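Local structure of putative uncharacterized protein (Streptococcus suis, 4XZ7) at residues B[196-201]-B[275-280]; B[362-367]-B[371-376]. The protein is a transglutaminase of Streptococcus suis with antiphagocytic properties, and probably works through the cysteine chemistry of the transglutaminase-like superfamily, whose core this piece of the protein contains. All coordinates share one frame; numbering follows the deposited sequence.

Contact 1 of 2, residues B[196-201]-B[275-280]; sequences DLIHKL and FNMLGL
Met277 reaches from the end of helix 264-277 to Ile198 and His199 on helix 188-205, and the residues that follow it end that helix. Phe275, at the start of the segment, packs its ring on Val217 and Val221 of helix 213-227, a buried place that suits a large aromatic. Asn276 is buried too, but its amide is used: OD1 accepts a hydrogen bond from the backbone N of Ala282. Met277 follows. Its chain runs extended to the sulfur and then bends, chi3 59°, so that SD and the terminal methyl meet different residues. SD lies 3.9 Å from CG2 of Ile198, the methyl branch that stands anti to the backbone N. CE turns to the imidazole, approaching it obliquely, 3.5 Å from CD2 of His199 and 3.9 Å from CG of His199. The two side chains cross at about a right angle, and a flexible thioether can serve both an aliphatic branch and a ring. Met277 and His199 both pack on Leu382 as well, and at ND1 of the same ring a weak hydrogen bond links His199 to Glu203. This packs helix 188-205 against helix 264-277 of the transglutaminase-like domain, near the C-terminal end of 264-277; in this papain-related fold the catalytic cysteine typically sits at the opposite end of the central helix. Leu278 is the first residue to leave helical geometry. Gly279, with phi 81°, is the C-prime residue of a Schellman motif, a conformation in which a CB would collide with the preceding carbonyl oxygen. Its N lies 3.1 Å from Asn276 O, while Leu280 N lies 2.6 Å from Phe275 O. Leu280 then leads toward strand 282-288.

Contact 2 of 2, residues B[362-367]-B[371-376]; sequences ESWAMK and ADLLLF
Leu373 sends CG anti to its own carbonyl carbon (chi1 -63°), and Trp364 holds CG anti to its backbone N (chi1 179°), carrying the indole along the flank of Leu373; the two side chains slide past each other in opposite directions. The meeting is made by the two methyls of the leucine. CD2 comes obliquely to the six-membered part of the indole, 4.2 Å from CZ3 of Trp364, and lies 4.4 Å from CB of Ala365. CD1 is the nearer to the carbonyl O of Ala365, at 3.8 Å, though CD2 lies against that oxygen too. A forked leucine therefore suits the spot, and the small alanine is consistent with the close approach of the backbones, the CA atoms of Ala365 and Leu373 standing 7.3 Å apart. No hydrogen bond crosses the contact; it is van der Waals packing of leucine methyls on indole, methyl and peptide carbonyl.

The arrangement is a short fold-back: three residues separate the segments, and Gln368 among them gives a hydrogen bond from NE2 to Trp364 O. Residues 371-374 have helical angles without the regular helical bonds; the turn is held by Leu374 N to Ala371 O at 3.1 Å and Leu375 N to Asp372 O at 2.9 Å. Leu375 then takes a positive phi, 69°.

Trp306 of strand 305-309 packs on Ala365, and Glu362 is tied to Arg299 and Tyr283 of strands 294-302 and 282-288. Leu373 and Leu374 pack on Asn276 of helix 264-277, Phe376 on Phe191 of helix 188-205 and edge-to-face on Phe107 of the second subunit. Helix 359-365 thus lies against the sheet, the loop after it against those two helices, and both also meet the second subunit.

Overall arrangement
Along the chain, contact 1 closes before contact 2 opens, yet their centres are only 14 Å apart, on the same side of the chain's centre, and they touch directly. The C-terminal end of helix 264-277 joins them: Asn276 OD1 packs 3.7 Å from Leu373 CD1, and Leu374 CD2 lies 3.8 Å from Asn276 CB and 4.0 Å from Met277 CG. Arg273, one turn earlier, adds hydrogen bonds to the carbonyls of Leu374 and Phe376. One helix end is therefore packed by helix 188-205 through Met277 and by the 371-376 loop through Asn276, Met277 and Arg273. If the catalytic cysteine begins this helix, as expected for the family, both contacts sit near its far end.

Contact 1 of 2, residues B[196-201]-B[275-280]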
ATOM      1  N   ASP B 196      15.456  18.664 -12.818  1.00 36.29           N
ATOM      2  CA  ASP B 196      15.968  18.642 -14.181  1.00 41.94           C
ATOM      3  C   ASP B 196      14.834  18.457 -15.178  1.00 35.46           C
ATOM      4  O   ASP B 196      14.780  19.152 -16.191  1.00 36.93           O
ATOM      5  CB  ASP B 196      17.018  17.550 -14.375  1.00 39.62           C
ATOM      6  CG  ASP B 196      17.768  17.707 -15.689  1.00 45.52           C
ATOM      7  OD1 ASP B 196      18.580  18.663 -15.805  1.00 45.80           O
ATOM      8  OD2 ASP B 196      17.530  16.889 -16.604  1.00 47.20           O
ATOM      9  N   LEU B 197      13.937  17.517 -14.891  1.00 31.86           N
ATOM     10  CA  LEU B 197      12.732  17.331 -15.708  1.00 31.21           C
ATOM     11  C   LEU B 197      11.928  18.629 -15.886  1.00 30.87           C
ATOM     12  O   LEU B 197      11.428  18.925 -16.982  1.00 37.57           O
ATOM     13  CB  LEU B 197      11.854  16.249 -15.087  1.00 35.95           C
ATOM     14  CG  LEU B 197      11.882  14.833 -15.669  1.00 34.87           C
ATOM     15  CD1 LEU B 197      13.097  14.572 -16.497  1.00 32.30           C
ATOM     16  CD2 LEU B 197      11.780  13.800 -14.545  1.00 29.88           C
ATOM     17  N   ILE B 198      11.820  19.410 -14.815  1.00 26.52           N
ATOM     18  CA  ILE B 198      11.117  20.688 -14.871  1.00 26.98           C
ATOM     19  C   ILE B 198      11.855  21.675 -15.757  1.00 47.68           C
ATOM     20  O   ILE B 198      11.238  22.357 -16.582  1.00 45.17           O
ATOM     21  CB  ILE B 198      10.947  21.293 -13.472  1.00 37.11           C
ATOM     22  CG1 ILE B 198      10.045  20.390 -12.630  1.00 31.79           C
ATOM     23  CG2 ILE B 198      10.357  22.675 -13.555  1.00 27.55           C
ATOM     24  CD1 ILE B 198      10.052  20.758 -11.189  1.00 33.63           C
ATOM     25  N   HIS B 199      13.176  21.745 -15.576  1.00 44.89           N
ATOM     26  CA  HIS B 199      14.036  22.582 -16.409  1.00 38.79           C
ATOM     27  C   HIS B 199      13.805  22.267 -17.885  1.00 34.57           C
ATOM     28  O   HIS B 199      13.653  23.172 -18.712  1.00 33.45           O
ATOM     29  CB  HIS B 199      15.510  22.372 -16.043  1.00 45.02           C
ATOM     30  CG  HIS B 199      16.395  23.536 -16.376  1.00 55.20           C
ATOM     31  ND1 HIS B 199      16.642  23.941 -17.670  1.00 59.02           N
ATOM     32  CD2 HIS B 199      17.106  24.369 -15.579  1.00 59.29           C
ATOM     33  CE1 HIS B 199      17.457  24.980 -17.658  1.00 57.45           C
ATOM     34  NE2 HIS B 199      17.757  25.258 -16.402  1.00 61.84           N
ATOM     35  N   LYS B 200      13.758  20.982 -18.212  1.00 38.63           N
ATOM     36  CA  LYS B 200      13.509  20.576 -19.588  1.00 40.49           C
ATOM     37  C   LYS B 200      12.119  20.995 -20.060  1.00 45.23           C
ATOM     38  O   LYS B 200      11.955  21.381 -21.223  1.00 35.39           O
ATOM     39  CB  LYS B 200      13.690  19.068 -19.740  1.00 39.56           C
ATOM     40  CG  LYS B 200      15.139  18.660 -19.980  1.00 46.17           C
ATOM     41  CD  LYS B 200      15.338  17.154 -19.865  1.00 49.15           C
ATOM     42  CE  LYS B 200      16.803  16.791 -20.065  1.00 62.55           C
ATOM     43  NZ  LYS B 200      17.040  15.334 -19.868  1.00 68.25           N
ATOM     44  N   LEU B 201      11.115  20.926 -19.181  1.00 42.80           N
ATOM     45  CA  LEU B 201       9.794  21.440 -19.578  1.00 40.76           C
ATOM     46  C   LEU B 201       9.892  22.937 -19.889  1.00 37.98           C
ATOM     47  O   LEU B 201       9.259  23.422 -20.824  1.00 39.80           O
ATOM     48  CB  LEU B 201       8.730  21.193 -18.502  1.00 30.06           C
ATOM     49  CG  LEU B 201       8.334  19.746 -18.217  1.00 35.70           C
ATOM     50  CD1 LEU B 201       7.357  19.679 -17.052  1.00 35.34           C
ATOM     51  CD2 LEU B 201       7.725  19.111 -19.461  1.00 32.37           C
ATOM     52  N   PHE B 275       7.956  28.386 -12.105  1.00 30.16           N
ATOM     53  CA  PHE B 275       7.877  29.839 -12.066  1.00 36.01           C
ATOM     54  C   PHE B 275       8.898  30.435 -11.104  1.00 42.30           C
ATOM     55  O   PHE B 275       9.430  31.520 -11.346  1.00 41.55           O
ATOM     56  CB  PHE B 275       6.471  30.288 -11.670  1.00 30.87           C
ATOM     57  CG  PHE B 275       5.426  29.992 -12.715  1.00 40.20           C
ATOM     58  CD1 PHE B 275       5.775  29.902 -14.055  1.00 43.81           C
ATOM     59  CD2 PHE B 275       4.102  29.804 -12.358  1.00 29.67           C
ATOM     60  CE1 PHE B 275       4.812  29.636 -15.026  1.00 40.75           C
ATOM     61  CE2 PHE B 275       3.130  29.532 -13.326  1.00 33.07           C
ATOM     62  CZ  PHE B 275       3.490  29.446 -14.658  1.00 33.26           C
ATOM     63  N   ASN B 276       9.150  29.736 -10.000  1.00 38.80           N
ATOM     64  CA  ASN B 276      10.155  30.197  -9.055  1.00 32.79           C
ATOM     65  C   ASN B 276      11.523  30.120  -9.719  1.00 40.43           C
ATOM     66  O   ASN B 276      12.332  31.035  -9.571  1.00 47.27           O
ATOM     67  CB  ASN B 276      10.118  29.393  -7.753  1.00 31.39           C
ATOM     68  CG  ASN B 276       8.999  29.838  -6.827  1.00 35.69           C
ATOM     69  OD1 ASN B 276       8.680  31.020  -6.753  1.00 31.89           O
ATOM     70  ND2 ASN B 276       8.381  28.884  -6.129  1.00 30.07           N
ATOM     71  N   MET B 277      11.776  29.049 -10.467  1.00 32.34           N
ATOM     72  CA  MET B 277      13.007  28.958 -11.240  1.00 35.97           C
ATOM     73  C   MET B 277      13.149  30.146 -12.200  1.00 48.96           C
ATOM     74  O   MET B 277      14.242  30.681 -12.381  1.00 52.02           O
ATOM     75  CB  MET B 277      13.056  27.648 -12.022  1.00 32.28           C
ATOM     76  CG  MET B 277      13.321  26.414 -11.161  1.00 31.34           C
ATOM     77  SD  MET B 277      13.246  24.875 -12.088  1.00 39.94           S
ATOM     78  CE  MET B 277      14.509  25.141 -13.330  1.00 69.76           C
ATOM     79  N   LEU B 278      12.035  30.559 -12.799  1.00 45.42           N
ATOM     80  CA  LEU B 278      12.036  31.617 -13.804  1.00 40.17           C
ATOM     81  C   LEU B 278      12.047  33.016 -13.197  1.00 40.10           C
ATOM     82  O   LEU B 278      11.917  34.006 -13.908  1.00 50.71           O
ATOM     83  CB  LEU B 278      10.816  31.467 -14.717  1.00 43.72           C
ATOM     84  CG  LEU B 278      10.791  30.272 -15.671  1.00 40.11           C
ATOM     85  CD1 LEU B 278       9.387  30.043 -16.240  1.00 39.29           C
ATOM     86  CD2 LEU B 278      11.806  30.470 -16.788  1.00 35.12           C
ATOM     87  N   GLY B 279      12.186  33.102 -11.882  1.00 41.03           N
ATOM     88  CA  GLY B 279      12.195  34.392 -11.218  1.00 43.75           C
ATOM     89  C   GLY B 279      10.800  34.944 -10.997  1.00 47.71           C
ATOM     90  O   GLY B 279      10.630  36.137 -10.780  1.00 47.14           O
ATOM     91  N   LEU B 280       9.793  34.079 -11.046  1.00 35.50           N
ATOM     92  CA  LEU B 280       8.425  34.527 -10.865  1.00 35.15           C
ATOM     93  C   LEU B 280       7.843  33.942  -9.573  1.00 38.84           C
ATOM     94  O   LEU B 280       7.320  32.820  -9.581  1.00 32.97           O
ATOM     95  CB  LEU B 280       7.575  34.118 -12.069  1.00 40.16           C
ATOM     96  CG  LEU B 280       7.510  34.971 -13.342  1.00 48.45           C
ATOM     97  CD1 LEU B 280       8.491  36.126 -13.316  1.00 39.53           C
ATOM     98  CD2 LEU B 280       7.721  34.083 -14.576  1.00 49.53           C
TER

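Contact 2 of 2, residues B[362-367]-B[371-376]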
ATOM      1  N   GLU B 362       2.420  36.440   0.396  1.00 39.56           N
ATOM      2  CA  GLU B 362       2.644  37.029  -0.914  1.00 38.14           C
ATOM      3  C   GLU B 362       3.518  38.275  -0.778  1.00 40.15           C
ATOM      4  O   GLU B 362       4.525  38.409  -1.486  1.00 40.61           O
ATOM      5  CB  GLU B 362       1.306  37.335  -1.596  1.00 40.36           C
ATOM      6  CG  GLU B 362       0.740  36.112  -2.329  1.00 33.75           C
ATOM      7  CD  GLU B 362      -0.706  36.272  -2.806  1.00 38.74           C
ATOM      8  OE1 GLU B 362      -1.179  37.416  -3.034  1.00 33.62           O
ATOM      9  OE2 GLU B 362      -1.376  35.231  -2.955  1.00 33.34           O
ATOM     10  N   SER B 363       3.175  39.150   0.166  1.00 37.50           N
ATOM     11  CA  SER B 363       3.964  40.366   0.404  1.00 42.50           C
ATOM     12  C   SER B 363       5.397  40.005   0.747  1.00 39.67           C
ATOM     13  O   SER B 363       6.330  40.657   0.301  1.00 39.57           O
ATOM     14  CB  SER B 363       3.352  41.219   1.518  1.00 41.56           C
ATOM     15  OG  SER B 363       2.108  41.752   1.097  1.00 48.23           O
ATOM     16  N   TRP B 364       5.552  38.929   1.510  1.00 45.53           N
ATOM     17  CA  TRP B 364       6.861  38.424   1.895  1.00 45.16           C
ATOM     18  C   TRP B 364       7.632  37.820   0.720  1.00 48.33           C
ATOM     19  O   TRP B 364       8.807  38.124   0.512  1.00 38.44           O
ATOM     20  CB  TRP B 364       6.698  37.381   3.003  1.00 45.03           C
ATOM     21  CG  TRP B 364       7.978  36.782   3.453  1.00 41.70           C
ATOM     22  CD1 TRP B 364       8.849  37.306   4.366  1.00 40.13           C
ATOM     23  CD2 TRP B 364       8.545  35.542   3.019  1.00 41.85           C
ATOM     24  NE1 TRP B 364       9.920  36.463   4.531  1.00 41.53           N
ATOM     25  CE2 TRP B 364       9.761  35.373   3.717  1.00 38.91           C
ATOM     26  CE3 TRP B 364       8.133  34.543   2.122  1.00 40.98           C
ATOM     27  CZ2 TRP B 364      10.581  34.258   3.535  1.00 37.43           C
ATOM     28  CZ3 TRP B 364       8.950  33.440   1.940  1.00 35.02           C
ATOM     29  CH2 TRP B 364      10.163  33.309   2.647  1.00 39.60           C
ATOM     30  N   ALA B 365       6.961  36.959  -0.043  1.00 50.75           N
ATOM     31  CA  ALA B 365       7.611  36.199  -1.107  1.00 42.31           C
ATOM     32  C   ALA B 365       8.098  37.098  -2.240  1.00 36.83           C
ATOM     33  O   ALA B 365       9.206  36.930  -2.742  1.00 37.47           O
ATOM     34  CB  ALA B 365       6.659  35.126  -1.648  1.00 35.42           C
ATOM     35  N   MET B 366       7.271  38.059  -2.634  1.00 41.94           N
ATOM     36  CA  MET B 366       7.623  38.955  -3.729  1.00 42.14           C
ATOM     37  C   MET B 366       8.889  39.742  -3.418  1.00 49.76           C
ATOM     38  O   MET B 366       9.547  40.248  -4.327  1.00 44.86           O
ATOM     39  CB  MET B 366       6.474  39.915  -4.032  1.00 44.41           C
ATOM     40  CG  MET B 366       6.324  41.054  -3.046  1.00 39.61           C
ATOM     41  SD  MET B 366       4.750  41.903  -3.261  1.00 51.00           S
ATOM     42  CE  MET B 366       4.968  43.287  -2.142  1.00 41.67           C
ATOM     43  N   LYS B 367       9.238  39.827  -2.137  1.00 45.77           N
ATOM     44  CA  LYS B 367      10.399  40.598  -1.722  1.00 46.62           C
ATOM     45  C   LYS B 367      11.628  39.734  -1.442  1.00 48.00           C
ATOM     46  O   LYS B 367      12.699  40.265  -1.159  1.00 42.41           O
ATOM     47  CB  LYS B 367      10.064  41.440  -0.485  1.00 49.53           C
ATOM     48  CG  LYS B 367       9.215  42.666  -0.808  1.00 53.81           C
ATOM     49  CD  LYS B 367       9.056  43.590   0.386  1.00 58.80           C
ATOM     50  CE  LYS B 367       8.020  43.072   1.364  1.00 61.62           C
ATOM     51  NZ  LYS B 367       7.766  44.076   2.433  1.00 66.26           N
ATOM     52  N   ALA B 371      15.716  32.862  -5.906  1.00 43.21           N
ATOM     53  CA  ALA B 371      16.414  31.586  -5.776  1.00 44.72           C
ATOM     54  C   ALA B 371      16.242  31.010  -4.368  1.00 47.29           C
ATOM     55  O   ALA B 371      16.157  29.792  -4.192  1.00 39.19           O
ATOM     56  CB  ALA B 371      17.859  31.739  -6.107  1.00 41.95           C
ATOM     57  N   ASP B 372      16.186  31.896  -3.376  1.00 51.09           N
ATOM     58  CA  ASP B 372      15.862  31.499  -2.004  1.00 48.23           C
ATOM     59  C   ASP B 372      14.505  30.813  -1.933  1.00 44.77           C
ATOM     60  O   ASP B 372      14.325  29.871  -1.163  1.00 41.24           O
ATOM     61  CB  ASP B 372      15.863  32.708  -1.065  1.00 48.13           C
ATOM     62  CG  ASP B 372      17.253  33.192  -0.744  1.00 47.30           C
ATOM     63  OD1 ASP B 372      18.194  32.378  -0.881  1.00 44.37           O
ATOM     64  OD2 ASP B 372      17.394  34.377  -0.357  1.00 43.91           O
ATOM     65  N   LEU B 373      13.553  31.281  -2.743  1.00 46.00           N
ATOM     66  CA  LEU B 373      12.209  30.710  -2.741  1.00 33.54           C
ATOM     67  C   LEU B 373      12.217  29.226  -3.142  1.00 41.35           C
ATOM     68  O   LEU B 373      11.267  28.490  -2.866  1.00 41.61           O
ATOM     69  CB  LEU B 373      11.290  31.504  -3.674  1.00 33.62           C
ATOM     70  CG  LEU B 373      11.006  32.974  -3.338  1.00 34.69           C
ATOM     71  CD1 LEU B 373       9.927  33.529  -4.263  1.00 36.27           C
ATOM     72  CD2 LEU B 373      10.615  33.164  -1.880  1.00 34.74           C
ATOM     73  N   LEU B 374      13.291  28.794  -3.791  1.00 36.87           N
ATOM     74  CA  LEU B 374      13.450  27.399  -4.194  1.00 38.96           C
ATOM     75  C   LEU B 374      13.847  26.471  -3.038  1.00 40.75           C
ATOM     76  O   LEU B 374      13.703  25.246  -3.148  1.00 35.48           O
ATOM     77  CB  LEU B 374      14.501  27.292  -5.295  1.00 32.15           C
ATOM     78  CG  LEU B 374      14.125  27.818  -6.669  1.00 35.07           C
ATOM     79  CD1 LEU B 374      15.351  27.791  -7.581  1.00 33.17           C
ATOM     80  CD2 LEU B 374      12.995  26.953  -7.246  1.00 31.07           C
ATOM     81  N   LEU B 375      14.380  27.061  -1.963  1.00 39.54           N
ATOM     82  CA  LEU B 375      14.797  26.345  -0.745  1.00 33.96           C
ATOM     83  C   LEU B 375      16.013  25.449  -0.919  1.00 37.97           C
ATOM     84  O   LEU B 375      16.867  25.366  -0.035  1.00 37.28           O
ATOM     85  CB  LEU B 375      13.652  25.487  -0.189  1.00 37.36           C
ATOM     86  CG  LEU B 375      12.481  26.211   0.477  1.00 47.93           C
ATOM     87  CD1 LEU B 375      11.674  25.224   1.326  1.00 43.64           C
ATOM     88  CD2 LEU B 375      12.960  27.403   1.309  1.00 39.28           C
ATOM     89  N   PHE B 376      16.083  24.756  -2.043  1.00 36.71           N
ATOM     90  CA  PHE B 376      17.132  23.774  -2.256  1.00 38.73           C
ATOM     91  C   PHE B 376      17.392  23.672  -3.740  1.00 36.36           C
ATOM     92  O   PHE B 376      16.532  24.027  -4.535  1.00 35.74           O
ATOM     93  CB  PHE B 376      16.710  22.424  -1.665  1.00 33.21           C
ATOM     94  CG  PHE B 376      17.670  21.293  -1.931  1.00 35.38           C
ATOM     95  CD1 PHE B 376      18.790  21.110  -1.140  1.00 37.82           C
ATOM     96  CD2 PHE B 376      17.421  20.385  -2.947  1.00 33.13           C
ATOM     97  CE1 PHE B 376      19.664  20.053  -1.380  1.00 30.68           C
ATOM     98  CE2 PHE B 376      18.282  19.334  -3.186  1.00 31.12           C
ATOM     99  CZ  PHE B 376      19.407  19.168  -2.405  1.00 30.56           C
TER